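Local coordinates for F5/8 type C domain protein (PDB 4ZRX) that is a putative alpha-L-fucosidase, probably removing L-fucose from glycans, and carries an additional F5/8 type C domain that may bind sugars, at residues A[375-386]-A[434-442]. Numbering follows the deposited sequence.
Sequences EAVYALKSKSEI and VNANKLRVR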
loop_
_atom_site.group_PDB
_atom_site.type_symbol
_atom_site.label_atom_id
_atom_site.label_comp_id
_atom_site.label_asym_id
_atom_site.label_seq_id
_atom_site.Cartn_x
_atom_site.Cartn_y
_atom_site.Cartn_z
ATOM N N GLU A 375 16.985 -10.790 -27.078
ATOM C CA GLU A 375 15.733 -10.128 -27.455
ATOM C C GLU A 375 14.729 -11.199 -27.828
ATOM O O GLU A 375 15.130 -12.233 -28.423
ATOM C CB GLU A 375 15.900 -9.268 -28.705
ATOM C CG GLU A 375 16.574 -8.024 -28.540
ATOM C CD GLU A 375 16.887 -7.331 -29.865
ATOM O OE1 GLU A 375 16.826 -7.949 -30.926
ATOM O OE2 GLU A 375 17.176 -6.139 -29.806
ATOM N N ALA A 376 13.455 -10.919 -27.602
ATOM C CA ALA A 376 12.356 -11.755 -28.014
ATOM C C ALA A 376 11.266 -10.839 -28.513
ATOM O O ALA A 376 11.014 -9.794 -27.936
ATOM C CB ALA A 376 11.884 -12.616 -26.881
ATOM N N VAL A 377 10.623 -11.228 -29.622
ATOM C CA VAL A 377 9.525 -10.487 -30.193
ATOM C C VAL A 377 8.224 -11.257 -29.973
ATOM O O VAL A 377 8.178 -12.503 -30.142
ATOM C CB VAL A 377 9.819 -10.224 -31.724
ATOM C CG1 VAL A 377 8.629 -9.660 -32.455
ATOM C CG2 VAL A 377 11.035 -9.315 -31.934
ATOM N N TYR A 378 7.157 -10.539 -29.671
ATOM C CA TYR A 378 5.834 -11.052 -29.473
ATOM C C TYR A 378 4.854 -10.338 -30.387
ATOM O O TYR A 378 4.777 -9.119 -30.425
ATOM C CB TYR A 378 5.389 -10.873 -28.019
ATOM C CG TYR A 378 6.295 -11.567 -27.022
ATOM C CD1 TYR A 378 7.443 -10.969 -26.551
ATOM C CD2 TYR A 378 5.967 -12.798 -26.508
ATOM C CE1 TYR A 378 8.254 -11.610 -25.685
ATOM C CE2 TYR A 378 6.786 -13.446 -25.623
ATOM C CZ TYR A 378 7.909 -12.882 -25.188
ATOM O OH TYR A 378 8.765 -13.541 -24.297
ATOM N N ALA A 379 4.064 -11.096 -31.128
ATOM C CA ALA A 379 2.989 -10.530 -31.944
ATOM C C ALA A 379 1.869 -10.093 -31.007
ATOM O O ALA A 379 1.556 -10.769 -29.988
ATOM C CB ALA A 379 2.447 -11.602 -32.946
ATOM N N LEU A 380 1.251 -8.990 -31.368
ATOM C CA LEU A 380 0.006 -8.538 -30.781
ATOM C C LEU A 380 -1.194 -8.895 -31.615
ATOM O O LEU A 380 -1.065 -9.105 -32.849
ATOM C CB LEU A 380 0.082 -7.032 -30.537
ATOM C CG LEU A 380 1.294 -6.604 -29.694
ATOM C CD1 LEU A 380 1.349 -5.072 -29.562
ATOM C CD2 LEU A 380 1.276 -7.251 -28.330
ATOM N N LYS A 381 -2.362 -8.981 -30.978
ATOM C CA LYS A 381 -3.660 -9.096 -31.659
ATOM C C LYS A 381 -3.870 -7.904 -32.598
ATOM O O LYS A 381 -3.328 -6.788 -32.382
ATOM C CB LYS A 381 -4.851 -9.165 -30.692
ATOM C CG LYS A 381 -4.901 -10.404 -29.848
ATOM C CD LYS A 381 -6.079 -10.312 -28.899
ATOM C CE LYS A 381 -6.171 -11.533 -28.095
ATOM N NZ LYS A 381 -7.184 -11.380 -27.040
ATOM N N SER A 382 -4.624 -8.168 -33.664
ATOM C CA SER A 382 -5.037 -7.133 -34.585
ATOM C C SER A 382 -5.627 -5.886 -33.912
ATOM O O SER A 382 -6.488 -6.002 -33.033
ATOM C CB SER A 382 -6.083 -7.693 -35.594
ATOM O OG SER A 382 -6.402 -6.644 -36.500
ATOM N N LYS A 383 -5.113 -4.718 -34.333
ATOM C CA LYS A 383 -5.602 -3.385 -33.951
ATOM C C LYS A 383 -5.414 -3.141 -32.459
ATOM O O LYS A 383 -6.357 -2.752 -31.768
ATOM C CB LYS A 383 -7.080 -3.178 -34.370
ATOM C CG LYS A 383 -7.223 -3.188 -35.892
ATOM C CD LYS A 383 -8.634 -2.910 -36.322
ATOM C CE LYS A 383 -8.622 -2.635 -37.806
ATOM N NZ LYS A 383 -9.992 -2.564 -38.367
ATOM N N SER A 384 -4.252 -3.521 -31.951
ATOM C CA SER A 384 -3.947 -3.369 -30.500
ATOM C C SER A 384 -3.471 -1.966 -30.219
ATOM O O SER A 384 -2.697 -1.462 -30.999
ATOM C CB SER A 384 -2.810 -4.291 -30.091
ATOM O OG SER A 384 -3.274 -5.595 -30.128
ATOM N N GLU A 385 -3.992 -1.375 -29.146
ATOM C CA GLU A 385 -3.511 -0.152 -28.506
ATOM C C GLU A 385 -3.203 -0.552 -27.073
ATOM O O GLU A 385 -4.051 -1.176 -26.404
ATOM C CB GLU A 385 -4.610 0.914 -28.485
ATOM C CG GLU A 385 -4.152 2.220 -27.855
ATOM C CD GLU A 385 -5.145 3.378 -28.002
ATOM O OE1 GLU A 385 -6.374 3.150 -28.034
ATOM O OE2 GLU A 385 -4.681 4.528 -28.034
ATOM N N ILE A 386 -1.987 -0.268 -26.610
ATOM C CA ILE A 386 -1.542 -0.704 -25.330
ATOM C C ILE A 386 -0.876 0.423 -24.582
ATOM O O ILE A 386 -0.287 1.305 -25.159
ATOM C CB ILE A 386 -0.568 -1.914 -25.459
ATOM C CG1 ILE A 386 0.631 -1.643 -26.344
ATOM C CG2 ILE A 386 -1.332 -3.098 -26.027
ATOM C CD1 ILE A 386 1.727 -2.657 -26.185
ATOM N N VAL A 434 0.145 3.496 -27.111
ATOM C CA VAL A 434 0.604 3.389 -28.492
ATOM C C VAL A 434 -0.159 2.317 -29.245
ATOM O O VAL A 434 -0.582 1.297 -28.669
ATOM C CB VAL A 434 2.108 3.113 -28.538
ATOM C CG1 VAL A 434 2.458 1.744 -27.963
ATOM C CG2 VAL A 434 2.650 3.250 -29.948
ATOM N N ASN A 435 -0.300 2.559 -30.544
ATOM C CA ASN A 435 -0.849 1.573 -31.462
ATOM C C ASN A 435 0.332 0.786 -31.996
ATOM O O ASN A 435 1.248 1.364 -32.607
ATOM C CB ASN A 435 -1.631 2.205 -32.603
ATOM C CG ASN A 435 -2.910 2.874 -32.142
ATOM O OD1 ASN A 435 -2.984 4.092 -32.068
ATOM N ND2 ASN A 435 -3.903 2.090 -31.813
ATOM N N ALA A 436 0.321 -0.533 -31.770
ATOM C CA ALA A 436 1.441 -1.398 -32.143
ATOM C C ALA A 436 1.003 -2.776 -32.579
ATOM O O ALA A 436 -0.083 -3.240 -32.165
ATOM C CB ALA A 436 2.385 -1.533 -30.991
ATOM N N ASN A 437 1.873 -3.471 -33.314
ATOM C CA ASN A 437 1.545 -4.842 -33.803
ATOM C C ASN A 437 2.517 -5.910 -33.300
ATOM O O ASN A 437 2.243 -7.109 -33.454
ATOM C CB ASN A 437 1.372 -4.848 -35.306
ATOM C CG ASN A 437 2.689 -4.609 -36.061
ATOM O OD1 ASN A 437 3.588 -5.413 -36.000
ATOM N ND2 ASN A 437 2.806 -3.486 -36.725
ATOM N N LYS A 438 3.603 -5.494 -32.661
ATOM C CA LYS A 438 4.522 -6.362 -32.020
ATOM C C LYS A 438 5.107 -5.663 -30.796
ATOM O O LYS A 438 5.142 -4.433 -30.714
ATOM C CB LYS A 438 5.657 -6.767 -32.947
ATOM C CG LYS A 438 5.247 -7.740 -34.140
ATOM C CD LYS A 438 6.451 -8.046 -34.977
ATOM C CE LYS A 438 6.251 -9.234 -36.007
ATOM N NZ LYS A 438 4.977 -9.312 -36.775
ATOM N N LEU A 439 5.625 -6.482 -29.884
ATOM C CA LEU A 439 6.368 -6.022 -28.752
ATOM C C LEU A 439 7.689 -6.702 -28.776
ATOM O O LEU A 439 7.817 -7.871 -29.209
ATOM C CB LEU A 439 5.573 -6.432 -27.514
ATOM C CG LEU A 439 5.524 -5.627 -26.299
ATOM C CD1 LEU A 439 5.129 -4.161 -26.442
ATOM C CD2 LEU A 439 4.585 -6.391 -25.339
ATOM N N ARG A 440 8.720 -6.021 -28.349
ATOM C CA ARG A 440 10.041 -6.634 -28.237
ATOM C C ARG A 440 10.558 -6.397 -26.839
ATOM O O ARG A 440 10.460 -5.268 -26.353
ATOM C CB ARG A 440 10.999 -6.008 -29.245
ATOM C CG ARG A 440 12.381 -6.577 -29.201
ATOM C CD ARG A 440 13.108 -6.401 -30.507
ATOM N NE ARG A 440 13.442 -5.015 -30.751
ATOM C CZ ARG A 440 13.920 -4.508 -31.881
ATOM N NH1 ARG A 440 14.150 -5.276 -32.936
ATOM N NH2 ARG A 440 14.180 -3.224 -31.943
ATOM N N VAL A 441 11.129 -7.437 -26.213
ATOM C CA VAL A 441 11.723 -7.328 -24.899
ATOM C C VAL A 441 13.173 -7.705 -25.054
ATOM O O VAL A 441 13.526 -8.656 -25.755
ATOM C CB VAL A 441 11.063 -8.303 -23.901
ATOM C CG1 VAL A 441 11.716 -8.197 -22.510
ATOM C CG2 VAL A 441 9.568 -8.033 -23.850
ATOM N N ARG A 442 14.018 -6.878 -24.471
ATOM C CA ARG A 442 15.447 -7.089 -24.453
ATOM C C ARG A 442 15.937 -7.227 -23.022
ATOM O O ARG A 442 15.693 -6.334 -22.215
ATOM C CB ARG A 442 16.154 -5.901 -25.124
ATOM C CG ARG A 442 17.637 -6.153 -25.329
ATOM C CD ARG A 442 18.309 -4.978 -26.085
ATOM N NE ARG A 442 17.608 -4.780 -27.360
ATOM C CZ ARG A 442 16.757 -3.786 -27.671
ATOM N NH1 ARG A 442 16.500 -2.765 -26.875
ATOM N NH2 ARG A 442 16.139 -3.868 -28.841
HETATM O O HOH W 1 -2.279 -4.127 -33.876
#
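Glu375 lies alongside Arg442, its cross-strand neighbour in a non-hydrogen-bonded antiparallel pair, and its OE2 takes both NE and NH2 of the arginine, the NH2 to OE2 distance being 2.7 Å; NE is met by the anti lone pair. The guanidinium comes side-on with OE2 in its own plane, but the carboxylate is turned 56° against it. The same oxygen lies over one face of the Arg440 guanidinium, 4.0 Å from NE, where no N-H points at it and the attraction is probably just electrostatic. Arg440 finds its stronger partner in Glu407 and lies against Trp414 in a cation-pi contact; Glu407 also bridges to Arg442, so two acids and two arginines alternate on this face. Further along it, Val377 spreads its methyls over aliphatic chains, CG1 on Lys438 CD at 3.7 Å and CG2 on Arg440 CD.

On the other face Tyr378 and Leu439 turn inward with Ala376 and Val441. With CG1 held between backbone N and carbonyl carbon (chi1 56°), Ile386 carries CD1 back to Leu439 CD1 at 3.7 Å, linking strands across the bend. Leu380, at the corner, points toward 434-442 and lays CD1 on Ala436; Val455 and Ala457 of strand 450-458 close over Leu439.

Paired backbone bonds join Ala376 with Val441, Tyr378 with Leu439 and, beyond the corners, Ile386 with Val434. At the bend Ser384 OG donates to Lys381 O at 2.6 Å, and a water accepts from Ser384 N while lying 2.9 Å from Ala436 O. Corners at 382-383 and 437 thus join the pairing of edge strand 374-381 with 438-446 to the short antiparallel pair 384-386 with 433-436, consistent with the beta-sandwich that accompanies the TIM barrel in alpha-L-fucosidases of this family.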